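Local atomic coordinates of acetylxylan esterase (Geobacillus stearothermophilus, PDB entry 5BN1), a protein that removes acetyl side groups from the xylose units of xylan and xylo-oligosaccharides, as a serine esterase of the GDSL family working as a homooctamer. Residues M1-F11 / A206-E214; G20-G28 / R55-G63. The protein carries 1 engineered substitution. All coordinates share one frame; numbering follows the deposited sequence.

Interaction 1. Residues M1-F11 / A206-E214; sequences MKIGSGEKLLF and AFLREIGFE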
ATOM      1  N   MET A   1     -30.525   2.225 -36.389  1.00 43.64           N
ATOM      2  CA  MET A   1     -29.889   1.466 -35.289  1.00 36.96           C
ATOM      3  C   MET A   1     -30.780   0.231 -35.081  1.00 37.55           C
ATOM      4  O   MET A   1     -32.049   0.276 -35.143  1.00 29.95           O
ATOM      5  CB  MET A   1     -29.703   2.276 -33.939  1.00 38.04           C
ATOM      6  CG  MET A   1     -28.447   1.864 -33.081  1.00 33.69           C
ATOM      7  SD  MET A   1     -26.938   2.507 -33.788  1.00 42.95           S
ATOM      8  CE  MET A   1     -27.360   3.045 -35.355  1.00 31.34           C
ATOM      9  N   LYS A   2     -30.111  -0.870 -34.788  1.00 26.46           N
ATOM     10  CA  LYS A   2     -30.837  -2.045 -34.306  1.00 25.00           C
ATOM     11  C   LYS A   2     -31.337  -1.935 -32.918  1.00 26.88           C
ATOM     12  O   LYS A   2     -32.341  -2.563 -32.576  1.00 28.75           O
ATOM     13  CB  LYS A   2     -29.946  -3.285 -34.489  1.00 25.34           C
ATOM     14  CG  LYS A   2     -29.418  -3.467 -35.901  1.00 27.71           C
ATOM     15  CD  LYS A   2     -30.282  -3.378 -37.157  1.00 43.17           C
ATOM     16  CE  LYS A   2     -30.677  -4.754 -37.404  1.00 34.51           C
ATOM     17  NZ  LYS A   2     -31.442  -4.978 -36.166  1.00 35.30           N
ATOM     18  N   ILE A   3     -30.678  -1.184 -32.024  1.00 24.10           N
ATOM     19  CA  ILE A   3     -31.044  -1.074 -30.648  1.00 27.51           C
ATOM     20  C   ILE A   3     -31.836   0.247 -30.427  1.00 26.09           C
ATOM     21  O   ILE A   3     -31.588   1.166 -31.148  1.00 29.97           O
ATOM     22  CB  ILE A   3     -29.739  -1.079 -29.841  1.00 29.74           C
ATOM     23  CG1 ILE A   3     -29.090  -2.500 -30.078  1.00 30.27           C
ATOM     24  CG2 ILE A   3     -30.055  -0.952 -28.404  1.00 30.19           C
ATOM     25  CD1 ILE A   3     -27.950  -2.750 -29.179  1.00 38.30           C
ATOM     26  N   GLY A   4     -32.782   0.230 -29.534  1.00 32.09           N
ATOM     27  CA  GLY A   4     -33.611   1.445 -29.328  1.00 30.31           C
ATOM     28  C   GLY A   4     -33.452   2.004 -27.998  1.00 26.45           C
ATOM     29  O   GLY A   4     -33.080   1.376 -27.070  1.00 24.58           O
ATOM     30  N   SER A   5     -34.022   3.222 -27.844  1.00 28.36           N
ATOM     31  CA  SER A   5     -34.044   3.859 -26.581  1.00 25.40           C
ATOM     32  C   SER A   5     -34.790   3.148 -25.523  1.00 23.41           C
ATOM     33  O   SER A   5     -35.826   2.579 -25.763  1.00 31.61           O
ATOM     34  CB  SER A   5     -34.605   5.307 -26.857  1.00 31.09           C
ATOM     35  OG  SER A   5     -34.020   6.224 -26.037  1.00 35.59           O
ATOM     36  N   GLY A   6     -34.313   3.164 -24.314  1.00 27.54           N
ATOM     37  CA  GLY A   6     -34.954   2.539 -23.224  1.00 31.48           C
ATOM     38  C   GLY A   6     -34.615   1.061 -23.124  1.00 25.14           C
ATOM     39  O   GLY A   6     -35.001   0.445 -22.109  1.00 34.04           O
ATOM     40  N   GLU A   7     -33.808   0.595 -24.074  1.00 24.11           N
ATOM     41  CA  GLU A   7     -33.449  -0.884 -24.058  1.00 22.66           C
ATOM     42  C   GLU A   7     -32.143  -1.133 -23.338  1.00 22.18           C
ATOM     43  O   GLU A   7     -31.346  -0.201 -23.205  1.00 21.34           O
ATOM     44  CB  GLU A   7     -33.286  -1.443 -25.369  1.00 20.86           C
ATOM     45  CG  GLU A   7     -34.620  -1.599 -26.134  1.00 26.50           C
ATOM     46  CD  GLU A   7     -34.481  -1.854 -27.583  1.00 26.27           C
ATOM     47  OE1 GLU A   7     -35.570  -1.642 -28.141  1.00 42.33           O
ATOM     48  OE2 GLU A   7     -33.463  -2.076 -28.363  1.00 32.02           O
ATOM     49  N   LYS A   8     -32.056  -2.291 -22.693  1.00 20.57           N
ATOM     50  CA  LYS A   8     -30.900  -2.695 -21.912  1.00 19.68           C
ATOM     51  C   LYS A   8     -30.061  -3.638 -22.769  1.00 22.84           C
ATOM     52  O   LYS A   8     -30.484  -4.669 -23.254  1.00 19.16           O
ATOM     53  CB  LYS A   8     -31.238  -3.367 -20.637  1.00 20.23           C
ATOM     54  CG  LYS A   8     -30.056  -3.862 -19.868  1.00 24.66           C
ATOM     55  CD  LYS A   8     -30.393  -4.680 -18.630  1.00 29.81           C
ATOM     56  CE  LYS A   8     -30.569  -3.950 -17.396  1.00 29.13           C
ATOM     57  NZ  LYS A   8     -30.730  -4.752 -16.178  1.00 27.86           N
ATOM     58  N   LEU A   9     -28.777  -3.273 -22.967  1.00 18.51           N
ATOM     59  CA  LEU A   9     -27.818  -4.023 -23.758  1.00 17.23           C
ATOM     60  C   LEU A   9     -26.798  -4.542 -22.795  1.00 18.10           C
ATOM     61  O   LEU A   9     -26.171  -3.763 -22.053  1.00 16.54           O
ATOM     62  CB  LEU A   9     -27.160  -3.127 -24.799  1.00 17.04           C
ATOM     63  CG  LEU A   9     -25.843  -3.601 -25.455  1.00 17.17           C
ATOM     64  CD1 LEU A   9     -26.017  -4.941 -26.174  1.00 17.20           C
ATOM     65  CD2 LEU A   9     -25.445  -2.564 -26.458  1.00 20.03           C
ATOM     66  N   LEU A  10     -26.621  -5.864 -22.727  1.00 15.92           N
ATOM     67  CA  LEU A  10     -25.781  -6.516 -21.794  1.00 15.59           C
ATOM     68  C   LEU A  10     -24.709  -7.200 -22.583  1.00 15.77           C
ATOM     69  O   LEU A  10     -24.951  -7.983 -23.494  1.00 15.64           O
ATOM     70  CB  LEU A  10     -26.517  -7.533 -20.923  1.00 17.28           C
ATOM     71  CG  LEU A  10     -25.772  -8.303 -19.884  1.00 18.89           C
ATOM     72  CD1 LEU A  10     -26.742  -8.695 -18.772  1.00 21.98           C
ATOM     73  CD2 LEU A  10     -25.193  -9.598 -20.414  1.00 18.24           C
ATOM     74  N   PHE A  11     -23.415  -6.967 -22.219  1.00 13.99           N
ATOM     75  CA  PHE A  11     -22.248  -7.593 -22.844  1.00 15.46           C
ATOM     76  C   PHE A  11     -21.713  -8.613 -21.881  1.00 13.36           C
ATOM     77  O   PHE A  11     -21.587  -8.430 -20.673  1.00 16.06           O
ATOM     78  CB  PHE A  11     -21.146  -6.547 -23.102  1.00 14.76           C
ATOM     79  CG  PHE A  11     -21.441  -5.567 -24.175  1.00 14.36           C
ATOM     80  CD1 PHE A  11     -20.969  -5.778 -25.415  1.00 13.77           C
ATOM     81  CD2 PHE A  11     -22.068  -4.327 -23.855  1.00 15.60           C
ATOM     82  CE1 PHE A  11     -21.166  -4.879 -26.454  1.00 17.04           C
ATOM     83  CE2 PHE A  11     -22.231  -3.407 -24.863  1.00 14.51           C
ATOM     84  CZ  PHE A  11     -21.815  -3.653 -26.138  1.00 15.16           C
ATOM     85  N   ALA A 206     -16.340  -2.619 -35.173  1.00 14.97           N
ATOM     86  CA  ALA A 206     -17.063  -3.814 -35.761  1.00 14.31           C
ATOM     87  C   ALA A 206     -18.364  -4.026 -35.109  1.00 14.18           C
ATOM     88  O   ALA A 206     -19.388  -4.359 -35.855  1.00 15.82           O
ATOM     89  CB  ALA A 206     -16.157  -5.013 -35.656  1.00 15.41           C
ATOM     90  N   PHE A 207     -18.508  -3.893 -33.816  1.00 12.79           N
ATOM     91  CA  PHE A 207     -19.768  -3.998 -33.092  1.00 13.51           C
ATOM     92  C   PHE A 207     -20.751  -2.967 -33.633  1.00 15.92           C
ATOM     93  O   PHE A 207     -21.928  -3.299 -33.957  1.00 16.52           O
ATOM     94  CB  PHE A 207     -19.578  -3.941 -31.633  1.00 15.18           C
ATOM     95  CG  PHE A 207     -20.846  -4.067 -30.882  1.00 14.96           C
ATOM     96  CD1 PHE A 207     -21.643  -2.967 -30.601  1.00 15.26           C
ATOM     97  CD2 PHE A 207     -21.266  -5.330 -30.446  1.00 13.91           C
ATOM     98  CE1 PHE A 207     -22.833  -3.108 -29.925  1.00 15.89           C
ATOM     99  CE2 PHE A 207     -22.452  -5.462 -29.761  1.00 16.77           C
ATOM    100  CZ  PHE A 207     -23.227  -4.344 -29.496  1.00 17.09           C
ATOM    101  N   LEU A 208     -20.305  -1.703 -33.627  1.00 14.38           N
ATOM    102  CA  LEU A 208     -21.180  -0.640 -34.040  1.00 15.63           C
ATOM    103  C   LEU A 208     -21.719  -0.817 -35.445  1.00 16.87           C
ATOM    104  O   LEU A 208     -22.950  -0.552 -35.691  1.00 18.31           O
ATOM    105  CB  LEU A 208     -20.454   0.721 -33.857  1.00 14.69           C
ATOM    106  CG  LEU A 208     -20.275   1.175 -32.411  1.00 15.40           C
ATOM    107  CD1 LEU A 208     -19.263   2.275 -32.276  1.00 15.63           C
ATOM    108  CD2 LEU A 208     -21.577   1.597 -31.731  1.00 17.57           C
ATOM    109  N   ARG A 209     -20.894  -1.266 -36.347  1.00 16.02           N
ATOM    110  CA  ARG A 209     -21.279  -1.477 -37.740  1.00 16.85           C
ATOM    111  C   ARG A 209     -22.476  -2.429 -37.757  1.00 20.56           C
ATOM    112  O   ARG A 209     -23.517  -2.209 -38.421  1.00 18.63           O
ATOM    113  CB  ARG A 209     -20.128  -1.955 -38.520  1.00 20.04           C
ATOM    114  CG  ARG A 209     -20.510  -2.253 -39.981  1.00 22.55           C
ATOM    115  CD  ARG A 209     -19.424  -3.034 -40.631  1.00 25.17           C
ATOM    116  NE  ARG A 209     -19.395  -3.078 -42.065  1.00 35.75           N
ATOM    117  CZ  ARG A 209     -18.583  -3.879 -42.774  1.00 52.24           C
ATOM    118  NH1 ARG A 209     -17.705  -4.716 -42.159  1.00 47.68           N
ATOM    119  NH2 ARG A 209     -18.620  -3.837 -44.116  1.00 58.32           N
ATOM    120  N   GLU A 210     -22.382  -3.525 -36.994  1.00 16.17           N
ATOM    121  CA  GLU A 210     -23.440  -4.556 -37.036  1.00 18.95           C
ATOM    122  C   GLU A 210     -24.747  -4.086 -36.413  1.00 21.57           C
ATOM    123  O   GLU A 210     -25.850  -4.561 -36.863  1.00 21.67           O
ATOM    124  CB  GLU A 210     -22.953  -5.818 -36.352  1.00 18.80           C
ATOM    125  CG  GLU A 210     -23.961  -6.974 -36.363  1.00 21.35           C
ATOM    126  CD  GLU A 210     -24.248  -7.553 -37.745  1.00 22.03           C
ATOM    127  OE1 GLU A 210     -23.650  -7.142 -38.802  1.00 21.08           O
ATOM    128  OE2 GLU A 210     -25.120  -8.541 -37.710  1.00 21.78           O
ATOM    129  N   ILE A 211     -24.718  -3.110 -35.494  1.00 18.70           N
ATOM    130  CA  ILE A 211     -25.943  -2.558 -34.944  1.00 18.73           C
ATOM    131  C   ILE A 211     -26.462  -1.326 -35.704  1.00 21.09           C
ATOM    132  O   ILE A 211     -27.468  -0.774 -35.208  1.00 23.49           O
ATOM    133  CB  ILE A 211     -25.947  -2.315 -33.450  1.00 21.19           C
ATOM    134  CG1 ILE A 211     -24.874  -1.250 -33.019  1.00 19.54           C
ATOM    135  CG2 ILE A 211     -25.747  -3.638 -32.645  1.00 22.70           C
ATOM    136  CD1 ILE A 211     -25.145  -0.738 -31.665  1.00 21.65           C
ATOM    137  N   GLY A 212     -25.796  -0.914 -36.747  1.00 20.52           N
ATOM    138  CA  GLY A 212     -26.206   0.053 -37.771  1.00 23.89           C
ATOM    139  C   GLY A 212     -25.512   1.389 -37.642  1.00 25.19           C
ATOM    140  O   GLY A 212     -25.940   2.355 -38.318  1.00 25.72           O
ATOM    141  N   PHE A 213     -24.404   1.493 -36.913  1.00 22.17           N
ATOM    142  CA  PHE A 213     -23.591   2.739 -36.937  1.00 20.13           C
ATOM    143  C   PHE A 213     -22.251   2.380 -37.577  1.00 23.18           C
ATOM    144  O   PHE A 213     -21.347   1.829 -36.897  1.00 23.05           O
ATOM    145  CB  PHE A 213     -23.382   3.197 -35.556  1.00 20.16           C
ATOM    146  CG  PHE A 213     -22.491   4.436 -35.353  1.00 22.56           C
ATOM    147  CD1 PHE A 213     -22.085   5.204 -36.442  1.00 26.90           C
ATOM    148  CD2 PHE A 213     -22.048   4.771 -34.046  1.00 26.82           C
ATOM    149  CE1 PHE A 213     -21.228   6.315 -36.245  1.00 27.38           C
ATOM    150  CE2 PHE A 213     -21.218   5.898 -33.857  1.00 24.37           C
ATOM    151  CZ  PHE A 213     -20.816   6.610 -34.970  1.00 26.81           C
ATOM    152  N   GLU A 214     -22.072   2.792 -38.784  1.00 23.41           N
ATOM    153  CA  GLU A 214     -20.898   2.392 -39.518  1.00 28.63           C
ATOM    154  C   GLU A 214     -19.928   3.577 -39.565  1.00 31.59           C
ATOM    155  O   GLU A 214     -20.281   4.659 -39.999  1.00 32.99           O
ATOM    156  CB  GLU A 214     -21.280   1.882 -40.947  1.00 34.37           C
ATOM    157  CG  GLU A 214     -20.093   1.206 -41.613  1.00 42.35           C
ATOM    158  CD  GLU A 214     -20.417   0.541 -42.945  1.00 62.93           C
ATOM    159  OE1 GLU A 214     -21.337   1.061 -43.620  1.00 67.12           O
ATOM    160  OE2 GLU A 214     -19.743  -0.475 -43.316  1.00 63.76           O
TER
HETATM  161  O   HOH W   1     -28.543   2.916 -38.758  1.00 44.34           O
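Phe-11 and Phe-207 meet in the buried half of this contact, arriving from opposite directions with their ring planes 47° apart. Phe-11 CE1 lies over one face of the Phe-207 ring, off its centre, and comes to 3.6 Å from Phe-207 CE2. The Phe-207 ring reaches the strand because CG stands anti to the backbone N (chi1 -179°), and Leu-9 CD2 touches its CZ at 4.2 Å. With an alanine here, Phe-11 CE1 and Leu-9 CD2 would probably lose the ring they rest on, and a gap is likely to open between strand and helix. Farther along, Ile-3 CD1 packs on Ile-211 CG2 at 4.2 Å, branched apolar side chains suiting this buried place.

The other end is more open to solvent and mixes polar and apolar contacts. Lys-2 N gives an almost straight hydrogen bond of 2.7 Å to Ile-211 O, while the lysine chain bends away. Met-1 folds its thioether over this turn, CE lying 4.0 Å from Phe-213 CB, and a water joins Met-1 N to Gly-212 O. Gly-212, at positive phi, suits the Schellman motif that finishes the helix. The chain's last helix thus packs against strand 8-13, an interior strand of the parallel sheet, as in the alpha/beta/alpha fold of SGNH hydrolases.

Interaction 2. Residues G20-G28 / R55-G63; sequences GRARPEGEG and RVVNKGISG
Arg-21 reaches from the loop after helix 15-18, which begins with the inferred nucleophile Ser-15, to the segment that continues from strand 55-58, an edge strand of the parallel SGNH sheet within this chain; that segment runs on to Gly-63, inferred to stabilise the transition state. Its CG sits between the backbone N and the carbonyl carbon (chi1 67°) and the chain bends again at chi2, which folds the guanidinium back under its own loop. NE and NH2 grip Gly-60 O side-on, the NE bond 2.8 Å long and in the carbonyl plane, while NH1 turns to Ala-22 O and Pro-24 O. Asn-58 O lies over one face of the group and Arg-23 CG over the opposite one. Arginine suits this place by offering several in-plane donors to backbone carbonyls.

Lys-59 starts out pointing away, but a bend at chi2 (-72°) swings NZ to Pro-24 O, 2.7 Å off; it comes from the face opposite to Arg-21 NH1. Asn-58 OD1 accepts from Gly-60 N in an Asx turn, and its amide crosses Arg-21, ND2 coming to 3.5 Å from CB while bonded to Thr-17 O and Leu-33 O. Asn-58 N binds Gly-26 O at 2.8 Å; a side chain on Gly-26 would clash with Asn-58 O.

Glu-27 forms a salt bridge with Arg-55, its fine geometry doubtful because both have alternate conformers and approach implausibly closely; Arg-55 also pairs with Glu-105 of a neighbouring subunit. Arg-23, salt-bridged to Asp-18, lies over Ile-61 CG2, and its NH2 holds a water that donates to Ser-62 O at 2.8 Å.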
ATOM      1  N   GLY A  20     -11.632  -4.713 -16.710  1.00 19.34           N
ATOM      2  CA  GLY A  20     -11.737  -3.990 -15.402  1.00 22.77           C
ATOM      3  C   GLY A  20     -13.051  -3.384 -15.021  1.00 24.13           C
ATOM      4  O   GLY A  20     -13.111  -2.455 -14.173  1.00 24.00           O
ATOM      5  N   ARG A  21     -14.132  -3.942 -15.530  1.00 20.15           N
ATOM      6  CA  ARG A  21     -15.464  -3.535 -15.182  1.00 20.46           C
ATOM      7  C   ARG A  21     -15.778  -3.746 -13.702  1.00 22.00           C
ATOM      8  O   ARG A  21     -15.152  -4.536 -13.033  1.00 22.81           O
ATOM      9  CB  ARG A  21     -16.492  -4.167 -16.129  1.00 21.77           C
ATOM     10  CG  ARG A  21     -16.662  -5.642 -16.047  1.00 19.70           C
ATOM     11  CD  ARG A  21     -17.595  -6.028 -14.953  1.00 21.45           C
ATOM     12  NE  ARG A  21     -17.831  -7.427 -14.997  1.00 19.41           N
ATOM     13  CZ  ARG A  21     -18.753  -8.047 -14.281  1.00 23.41           C
ATOM     14  NH1 ARG A  21     -19.471  -7.398 -13.349  1.00 25.96           N
ATOM     15  NH2 ARG A  21     -19.002  -9.308 -14.499  1.00 22.23           N
ATOM     16  N   ALA A  22     -16.733  -2.959 -13.224  1.00 25.05           N
ATOM     17  CA  ALA A  22     -17.163  -3.055 -11.757  1.00 25.64           C
ATOM     18  C   ALA A  22     -17.915  -4.364 -11.485  1.00 27.78           C
ATOM     19  O   ALA A  22     -18.793  -4.721 -12.241  1.00 24.07           O
ATOM     20  CB  ALA A  22     -18.090  -1.908 -11.453  1.00 29.99           C
ATOM     21  N   ARG A  23     -17.483  -5.041 -10.446  1.00 29.07           N
ATOM     22  CA  ARG A  23     -18.041  -6.327 -10.020  1.00 31.47           C
ATOM     23  C   ARG A  23     -18.839  -6.097  -8.708  1.00 35.26           C
ATOM     24  O   ARG A  23     -18.365  -5.409  -7.791  1.00 35.21           O
ATOM     25  CB  ARG A  23     -16.983  -7.355  -9.822  1.00 34.50           C
ATOM     26  CG  ARG A  23     -16.206  -7.600 -11.114  1.00 29.64           C
ATOM     27  CD  ARG A  23     -15.558  -8.922 -11.036  1.00 31.31           C
ATOM     28  NE  ARG A  23     -14.595  -9.081 -12.143  1.00 28.64           N
ATOM     29  CZ  ARG A  23     -13.811 -10.140 -12.283  1.00 28.85           C
ATOM     30  NH1 ARG A  23     -13.854 -11.146 -11.404  1.00 29.37           N
ATOM     31  NH2 ARG A  23     -13.006 -10.247 -13.336  1.00 24.90           N
ATOM     32  N   PRO A  24     -20.042  -6.680  -8.648  1.00 34.41           N
ATOM     33  CA  PRO A  24     -20.725  -7.534  -9.595  1.00 31.35           C
ATOM     34  C   PRO A  24     -21.550  -6.839 -10.667  1.00 31.82           C
ATOM     35  O   PRO A  24     -21.843  -7.419 -11.727  1.00 30.04           O
ATOM     36  CB  PRO A  24     -21.683  -8.365  -8.674  1.00 34.42           C
ATOM     37  CG  PRO A  24     -22.107  -7.325  -7.651  1.00 34.54           C
ATOM     38  CD  PRO A  24     -20.764  -6.657  -7.329  1.00 37.18           C
ATOM     39  N   GLU A  25     -21.879  -5.568 -10.418  1.00 29.57           N
ATOM     40  CA  GLU A  25     -22.989  -4.901 -11.115  1.00 32.57           C
ATOM     41  C   GLU A  25     -22.613  -4.579 -12.576  1.00 29.82           C
ATOM     42  O   GLU A  25     -23.482  -4.607 -13.508  1.00 26.01           O
ATOM     43  CB  GLU A  25     -23.390  -3.597 -10.379  1.00 40.38           C
ATOM     44  CG  GLU A  25     -23.342  -3.685  -8.836  1.00 51.32           C
ATOM     45  CD  GLU A  25     -21.923  -3.538  -8.161  1.00 60.19           C
ATOM     46  OE1 GLU A  25     -20.839  -3.242  -8.818  1.00 53.51           O
ATOM     47  OE2 GLU A  25     -21.890  -3.750  -6.905  1.00 80.47           O
ATOM     48  N   GLY A  26     -21.340  -4.179 -12.829  1.00 25.44           N
ATOM     49  CA  GLY A  26     -20.991  -3.847 -14.232  1.00 23.07           C
ATOM     50  C   GLY A  26     -21.786  -2.741 -14.963  1.00 22.55           C
ATOM     51  O   GLY A  26     -21.895  -2.638 -16.165  1.00 20.38           O
ATOM     52  N   GLU A  27     -22.265  -1.734 -14.145  1.00 23.79           N
ATOM     53  CA  GLU A  27     -23.108  -0.695 -14.680  0.50 25.08           C
ATOM     54  C   GLU A  27     -23.098   0.485 -13.657  1.00 25.54           C
ATOM     55  O   GLU A  27     -22.758   0.285 -12.469  1.00 28.30           O
ATOM     56  CB  GLU A  27     -24.568  -1.260 -14.834  0.50 28.81           C
ATOM     57  CG  GLU A  27     -25.562  -0.469 -15.673  0.50 32.01           C
ATOM     58  CD  GLU A  27     -27.003  -0.996 -15.619  0.50 27.96           C
ATOM     59  OE1 GLU A  27     -27.359  -1.757 -14.673  0.50 33.49           O
ATOM     60  OE2 GLU A  27     -27.773  -0.617 -16.515  0.50 28.99           O
ATOM     61  N   GLY A  28     -23.511   1.638 -14.132  1.00 32.81           N
ATOM     62  CA  GLY A  28     -23.794   2.774 -13.256  1.00 40.55           C
ATOM     63  C   GLY A  28     -22.704   3.845 -13.446  1.00 42.57           C
ATOM     64  O   GLY A  28     -22.637   4.831 -12.742  1.00 45.65           O
ATOM     65  N   ARG A  55     -29.369   1.532 -21.952  1.00 20.26           N
ATOM     66  CA  ARG A  55     -28.724   1.240 -20.712  0.50 21.57           C
ATOM     67  C   ARG A  55     -27.846   0.009 -20.975  1.00 23.30           C
ATOM     68  O   ARG A  55     -28.198  -0.874 -21.620  1.00 23.55           O
ATOM     69  CB  ARG A  55     -29.671   0.926 -19.581  0.50 26.21           C
ATOM     70  CG  ARG A  55     -30.977   1.691 -19.553  0.50 28.07           C
ATOM     71  CD  ARG A  55     -31.759   0.939 -18.465  0.50 31.49           C
ATOM     72  NE  ARG A  55     -30.706   0.320 -17.604  0.50 34.53           N
ATOM     73  CZ  ARG A  55     -30.916  -0.493 -16.578  0.50 32.65           C
ATOM     74  NH1 ARG A  55     -32.146  -0.874 -16.271  0.50 35.46           N
ATOM     75  NH2 ARG A  55     -29.902  -0.967 -15.904  0.50 35.17           N
ATOM     76  N   VAL A  56     -26.597   0.125 -20.562  1.00 22.00           N
ATOM     77  CA  VAL A  56     -25.554  -0.886 -20.845  1.00 21.54           C
ATOM     78  C   VAL A  56     -24.972  -1.440 -19.601  1.00 20.88           C
ATOM     79  O   VAL A  56     -24.673  -0.742 -18.622  1.00 22.95           O
ATOM     80  CB  VAL A  56     -24.490  -0.319 -21.803  1.00 21.70           C
ATOM     81  CG1 VAL A  56     -23.404  -1.370 -22.112  1.00 20.85           C
ATOM     82  CG2 VAL A  56     -25.084   0.199 -23.061  1.00 23.79           C
ATOM     83  N   VAL A  57     -24.812  -2.796 -19.565  1.00 18.53           N
ATOM     84  CA  VAL A  57     -24.271  -3.549 -18.471  1.00 18.19           C
ATOM     85  C   VAL A  57     -23.090  -4.430 -19.032  1.00 18.62           C
ATOM     86  O   VAL A  57     -23.218  -4.967 -20.117  1.00 17.06           O
ATOM     87  CB  VAL A  57     -25.333  -4.508 -17.855  1.00 25.33           C
ATOM     88  CG1 VAL A  57     -24.798  -5.152 -16.621  1.00 26.03           C
ATOM     89  CG2 VAL A  57     -26.630  -3.762 -17.543  1.00 32.00           C
ATOM     90  N   ASN A  58     -21.980  -4.466 -18.288  1.00 17.16           N
ATOM     91  CA  ASN A  58     -20.844  -5.279 -18.642  1.00 16.27           C
ATOM     92  C   ASN A  58     -20.656  -6.368 -17.680  1.00 15.23           C
ATOM     93  O   ASN A  58     -20.353  -6.229 -16.491  1.00 17.40           O
ATOM     94  CB  ASN A  58     -19.583  -4.387 -18.690  1.00 15.18           C
ATOM     95  CG  ASN A  58     -18.376  -5.148 -19.238  1.00 17.76           C
ATOM     96  OD1 ASN A  58     -18.353  -6.376 -19.297  1.00 16.32           O
ATOM     97  ND2 ASN A  58     -17.303  -4.399 -19.553  1.00 15.06           N
ATOM     98  N   LYS A  59     -20.896  -7.608 -18.148  1.00 15.81           N
ATOM     99  CA  LYS A  59     -20.746  -8.827 -17.389  1.00 16.65           C
ATOM    100  C   LYS A  59     -19.555  -9.691 -17.773  1.00 15.93           C
ATOM    101  O   LYS A  59     -19.469 -10.889 -17.471  1.00 15.87           O
ATOM    102  CB  LYS A  59     -22.079  -9.673 -17.369  1.00 16.92           C
ATOM    103  CG  LYS A  59     -23.165  -8.931 -16.597  1.00 18.91           C
ATOM    104  CD  LYS A  59     -22.952  -8.888 -15.153  1.00 23.39           C
ATOM    105  CE  LYS A  59     -24.215  -8.441 -14.379  1.00 27.32           C
ATOM    106  NZ  LYS A  59     -24.019  -8.502 -12.910  1.00 33.20           N
ATOM    107  N   GLY A  60     -18.571  -9.066 -18.432  1.00 15.78           N
ATOM    108  CA  GLY A  60     -17.342  -9.776 -18.774  1.00 15.08           C
ATOM    109  C   GLY A  60     -16.596 -10.251 -17.553  1.00 15.27           C
ATOM    110  O   GLY A  60     -16.605  -9.487 -16.502  1.00 16.65           O
ATOM    111  N   ILE A  61     -15.955 -11.422 -17.607  1.00 14.46           N
ATOM    112  CA  ILE A  61     -15.085 -11.851 -16.565  0.50 14.65           C
ATOM    113  C   ILE A  61     -13.814 -12.434 -17.145  1.00 16.38           C
ATOM    114  O   ILE A  61     -13.829 -13.403 -17.901  1.00 14.49           O
ATOM    115  CB  ILE A  61     -15.787 -12.851 -15.651  0.50 14.96           C
ATOM    116  CG1 ILE A  61     -16.940 -12.174 -15.002  0.50 14.29           C
ATOM    117  CG2 ILE A  61     -14.866 -13.411 -14.602  0.50 16.11           C
ATOM    118  CD1 ILE A  61     -17.642 -12.968 -13.961  0.50 15.41           C
ATOM    119  N   SER A  62     -12.654 -11.856 -16.755  1.00 15.45           N
ATOM    120  CA  SER A  62     -11.390 -12.343 -17.218  0.70 16.57           C
ATOM    121  C   SER A  62     -11.214 -13.828 -16.968  1.00 13.72           C
ATOM    122  O   SER A  62     -11.533 -14.309 -15.878  1.00 15.71           O
ATOM    123  CB  SER A  62     -10.283 -11.557 -16.433  0.70 18.03           C
ATOM    124  OG  SER A  62      -9.019 -11.981 -16.933  0.70 18.83           O
ATOM    125  N   GLY A  63     -10.674 -14.531 -17.971  1.00 14.88           N
ATOM    126  CA  GLY A  63     -10.417 -15.941 -17.956  1.00 16.14           C
ATOM    127  C   GLY A  63     -11.507 -16.863 -18.434  1.00 14.34           C
ATOM    128  O   GLY A  63     -11.260 -18.054 -18.512  1.00 16.00           O
TER
HETATM  129  O   HOH W   2     -11.524 -12.988 -13.410  1.00 28.38           O
HETATM  130  O   HOH W   3     -26.585   1.698 -18.187  1.00 45.47           O

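Overall arrangement
Both contacts lean on the same parallel sheet, whose neighbouring strands 8-13 and 55-58 join them: Phe-11 O lies 2.7 Å from Lys-59 N, a probable hydrogen bond, and Phe-11 CE2 packs on Val-56 CG1. Their centres are about 18 Å apart. Interaction 1 ties the start of the chain to its last helix and is mainly apolar and buried, away from the annotated sites. Interaction 2 joins a loop to strand 55-58 and is partly buried; there, charged side chains and backbone carbonyls do the work, on a segment leading to the inferred active site, where the side chain of Ser-62 comes within about 4 Å of that of Ser-15. Each also borders another subunit, through Phe-213 and Glu-214 in the first and Glu-27 and Arg-55 in the second.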